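Local coordinates for protein-S-isoprenylcysteine O-methyltransferase (PDB 5V7P), which methylates the carboxyl group of isoprenylated C-terminal cysteines in the endoplasmic reticulum membrane, using S-adenosyl-L-methionine as methyl donor, at residues Q90-Y95 / I224-P229. Numbering follows the deposited sequence.
With MPG ([(Z)-octadec-9-enyl] (2R)-2,3-bis(oxidanyl)propanoate), chain S; MPG ([(Z)-octadec-9-enyl] (2R)-2,3-bis(oxidanyl)propanoate), chain B; D10 (decane), chain J.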
loop_
_atom_site.group_PDB
_atom_site.type_symbol
_atom_site.label_atom_id
_atom_site.label_comp_id
_atom_site.label_asym_id
_atom_site.label_seq_id
_atom_site.Cartn_x
_atom_site.Cartn_y
_atom_site.Cartn_z
ATOM N N GLN A 90 -17.322 -21.200 -0.960
ATOM C CA GLN A 90 -17.267 -20.429 -2.200
ATOM C C GLN A 90 -16.940 -18.961 -1.959
ATOM O O GLN A 90 -16.321 -18.315 -2.811
ATOM C CB GLN A 90 -18.596 -20.554 -2.945
ATOM C CG GLN A 90 -18.851 -21.942 -3.503
ATOM C CD GLN A 90 -20.218 -22.074 -4.136
ATOM O OE1 GLN A 90 -21.214 -21.595 -3.595
ATOM N NE2 GLN A 90 -20.272 -22.724 -5.292
ATOM N N ILE A 91 -17.344 -18.422 -0.808
ATOM C CA ILE A 91 -17.079 -17.020 -0.501
ATOM C C ILE A 91 -15.590 -16.716 -0.611
ATOM O O ILE A 91 -15.188 -15.683 -1.162
ATOM C CB ILE A 91 -17.619 -16.682 0.901
ATOM C CG1 ILE A 91 -19.134 -16.901 0.968
ATOM C CG2 ILE A 91 -17.278 -15.264 1.282
ATOM C CD1 ILE A 91 -19.925 -16.166 -0.091
ATOM N N PHE A 92 -14.749 -17.604 -0.081
ATOM C CA PHE A 92 -13.319 -17.327 -0.044
ATOM C C PHE A 92 -12.737 -17.196 -1.445
ATOM O O PHE A 92 -11.772 -16.451 -1.646
ATOM C CB PHE A 92 -12.601 -18.426 0.736
ATOM C CG PHE A 92 -11.254 -18.016 1.252
ATOM C CD1 PHE A 92 -11.140 -17.289 2.424
ATOM C CD2 PHE A 92 -10.100 -18.355 0.565
ATOM C CE1 PHE A 92 -9.903 -16.908 2.902
ATOM C CE2 PHE A 92 -8.860 -17.979 1.038
ATOM C CZ PHE A 92 -8.760 -17.254 2.208
ATOM N N GLY A 93 -13.312 -17.900 -2.422
ATOM C CA GLY A 93 -12.815 -17.797 -3.784
ATOM C C GLY A 93 -12.957 -16.399 -4.357
ATOM O O GLY A 93 -12.029 -15.874 -4.975
ATOM N N GLY A 94 -14.123 -15.780 -4.163
ATOM C CA GLY A 94 -14.313 -14.422 -4.646
ATOM C C GLY A 94 -13.394 -13.432 -3.960
ATOM O O GLY A 94 -12.927 -12.471 -4.576
ATOM N N TYR A 95 -13.119 -13.655 -2.674
ATOM C CA TYR A 95 -12.183 -12.800 -1.953
ATOM C C TYR A 95 -10.783 -12.898 -2.546
ATOM O O TYR A 95 -10.115 -11.881 -2.765
ATOM C CB TYR A 95 -12.178 -13.182 -0.472
ATOM C CG TYR A 95 -10.924 -12.782 0.269
ATOM C CD1 TYR A 95 -10.785 -11.508 0.798
ATOM C CD2 TYR A 95 -9.880 -13.682 0.446
ATOM C CE1 TYR A 95 -9.641 -11.139 1.478
ATOM C CE2 TYR A 95 -8.730 -13.321 1.125
ATOM C CZ TYR A 95 -8.616 -12.047 1.639
ATOM O OH TYR A 95 -7.478 -11.675 2.318
ATOM N N ILE A 224 -16.430 -7.815 4.180
ATOM C CA ILE A 224 -17.846 -8.079 3.959
ATOM C C ILE A 224 -18.014 -9.272 3.028
ATOM O O ILE A 224 -18.910 -10.104 3.214
ATOM C CB ILE A 224 -18.552 -6.823 3.413
ATOM C CG1 ILE A 224 -18.411 -5.671 4.417
ATOM C CG2 ILE A 224 -20.025 -7.127 3.123
ATOM C CD1 ILE A 224 -19.079 -4.374 3.998
ATOM N N ILE A 225 -17.150 -9.381 2.016
ATOM C CA ILE A 225 -17.149 -10.573 1.172
ATOM C C ILE A 225 -17.050 -11.814 2.045
ATOM O O ILE A 225 -17.870 -12.733 1.950
ATOM C CB ILE A 225 -16.000 -10.513 0.148
ATOM C CG1 ILE A 225 -16.164 -9.292 -0.761
ATOM C CG2 ILE A 225 -15.946 -11.801 -0.681
ATOM C CD1 ILE A 225 -15.021 -9.080 -1.737
ATOM N N LEU A 226 -16.055 -11.837 2.933
ATOM C CA LEU A 226 -15.800 -12.977 3.804
ATOM C C LEU A 226 -16.849 -13.147 4.896
ATOM O O LEU A 226 -16.859 -14.191 5.557
ATOM C CB LEU A 226 -14.411 -12.824 4.444
ATOM C CG LEU A 226 -13.225 -13.662 3.957
ATOM C CD1 LEU A 226 -13.363 -14.139 2.519
ATOM C CD2 LEU A 226 -11.944 -12.856 4.107
ATOM N N ILE A 227 -17.720 -12.162 5.101
ATOM C CA ILE A 227 -18.673 -12.189 6.205
ATOM C C ILE A 227 -17.913 -12.517 7.487
ATOM O O ILE A 227 -18.239 -13.479 8.191
ATOM C CB ILE A 227 -19.814 -13.193 5.945
ATOM C CG1 ILE A 227 -20.388 -12.978 4.537
ATOM C CG2 ILE A 227 -20.907 -13.037 7.005
ATOM C CD1 ILE A 227 -21.595 -13.838 4.195
ATOM N N ASN A 228 -16.881 -11.722 7.785
ATOM C CA ASN A 228 -16.097 -11.867 9.003
ATOM C C ASN A 228 -16.549 -10.814 10.007
ATOM O O ASN A 228 -16.146 -9.647 9.896
ATOM C CB ASN A 228 -14.601 -11.718 8.703
ATOM C CG ASN A 228 -13.984 -12.985 8.141
ATOM O OD1 ASN A 228 -14.504 -14.083 8.331
ATOM N ND2 ASN A 228 -12.858 -12.838 7.453
ATOM N N PRO A 229 -17.370 -11.160 11.006
ATOM C CA PRO A 229 -17.866 -10.129 11.932
ATOM C C PRO A 229 -16.789 -9.509 12.806
ATOM O O PRO A 229 -17.004 -8.410 13.334
ATOM C CB PRO A 229 -18.906 -10.880 12.776
ATOM C CG PRO A 229 -18.523 -12.313 12.670
ATOM C CD PRO A 229 -17.935 -12.488 11.305
HETATM C C2 MPG S . -20.916 -17.798 -9.296
HETATM C C3 MPG S . -19.498 -17.233 -9.241
HETATM C C4 MPG S . -19.132 -16.598 -10.582
HETATM C C5 MPG S . -19.658 -15.167 -10.633
HETATM C C6 MPG S . -18.725 -14.248 -9.845
HETATM C C7 MPG S . -19.209 -12.797 -9.916
HETATM C C8 MPG S . -20.597 -12.620 -9.298
HETATM C C9 MPG S . -20.582 -13.093 -7.845
HETATM C C10 MPG S . -21.685 -13.209 -7.136
HETATM C C11 MPG S . -23.070 -12.888 -7.696
HETATM C C12 MPG S . -23.761 -14.185 -8.109
HETATM C C13 MPG S . -24.900 -13.867 -9.076
HETATM C C14 MPG S . -25.845 -12.849 -8.438
HETATM O O1 MPG S . -20.901 -17.500 -6.920
HETATM C C1 MPG S . -21.287 -18.386 -7.933
HETATM C CXD MPG S . -20.324 -17.314 -4.458
HETATM O O2 MPG S . -20.536 -18.044 -3.281
HETATM C C21 MPG S . -20.870 -15.896 -4.293
HETATM O O3 MPG S . -21.911 -15.900 -3.355
HETATM O O4 MPG S . -21.682 -18.979 -5.427
HETATM C CX3 MPG S . -21.028 -18.009 -5.623
HETATM C C2 MPG B . -5.654 -5.208 6.756
HETATM C C3 MPG B . -6.707 -4.121 6.580
HETATM C C4 MPG B . -6.080 -2.809 6.118
HETATM C C5 MPG B . -7.178 -1.859 5.696
HETATM C C6 MPG B . -6.567 -0.502 5.389
HETATM C C7 MPG B . -5.625 -0.536 4.188
HETATM C C8 MPG B . -4.481 0.414 4.497
HETATM C C9 MPG B . -3.743 0.738 3.201
HETATM C C10 MPG B . -2.513 0.354 2.952
HETATM C C11 MPG B . -1.667 -0.461 3.931
HETATM C C12 MPG B . -0.694 -1.330 3.150
HETATM C C13 MPG B . 0.373 -0.469 2.482
HETATM C C14 MPG B . 0.973 -1.267 1.334
HETATM C C15 MPG B . 2.211 -0.556 0.792
HETATM C C16 MPG B . 3.392 -1.522 0.732
HETATM O O1 MPG B . -5.740 -6.540 4.793
HETATM C C1 MPG B . -4.976 -5.570 5.434
HETATM C CXD MPG B . -6.865 -7.209 2.653
HETATM O O2 MPG B . -8.185 -6.977 2.256
HETATM C C21 MPG B . -6.771 -8.603 3.291
HETATM O O3 MPG B . -8.053 -9.123 3.500
HETATM O O4 MPG B . -6.700 -5.001 3.454
HETATM C CX3 MPG B . -6.440 -6.141 3.653
HETATM C C1 D10 J . -5.359 -19.052 1.606
HETATM C C2 D10 J . -4.392 -18.176 0.811
HETATM C C3 D10 J . -5.099 -16.910 0.331
HETATM C C4 D10 J . -4.096 -16.042 -0.426
HETATM C C5 D10 J . -4.764 -14.751 -0.894
HETATM C C6 D10 J . -3.709 -13.859 -1.547
HETATM C C7 D10 J . -4.365 -12.594 -2.094
HETATM C C8 D10 J . -3.290 -11.549 -2.393
HETATM C C9 D10 J . -2.420 -12.025 -3.554
#
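L226 lays its CD2 methyl over one face of the Y95 ring, a CH-pi contact in which the methyl stands 3.9 Å from the ring centroid and 15° off the ring normal. The sister methyl, L226 CD1, fits beside the base of the same side chain, 3.4 Å from Y95 CB. A forked leucine suits the place because its two branches can cover ring and stem together.

The remaining apolar contacts spread out from this pair. L226 CD1 also approaches the F92 ring obliquely, 3.9 Å from F92 CD1, and decane meets another part of that ring, with C1 3.7 Å from F92 CE2. I225 points its side chain toward helix 90-113, and its CG2 lies 4.0 Å from Y95 CB and 4.2 Å from I91 CG2; a beta-branched residue offers such a methyl close to its own backbone. The same I225 CG2 packs near the backbone of G94 and Y95.

No hydrogen bond joins the two segments; the polar atom of Y95 looks to other partners. Y95 CG is anti to the backbone N (chi1 157°), which sets this atom beside L226 CD1. At the far end of the ring, Y95 OH hydrogen-bonds to O3 of the chain B MPG at 2.9 Å. W139 is a second partner of this hydroxyl. An alanine in place of Y95 would probably leave L226 CD2 without its aromatic face and deprive both the lipid hydroxyl and the W139 indole N-H of a partner.

Past L226 the chain leaves helix 210-225 through a Schellman motif: I227 takes positive phi and two bonds run back into the last turn. The contact thus joins the start of transmembrane helix 90-113 to this Schellman-terminated helix end, near the inferred lumenal side of the all-helical membrane fold of this methyltransferase family.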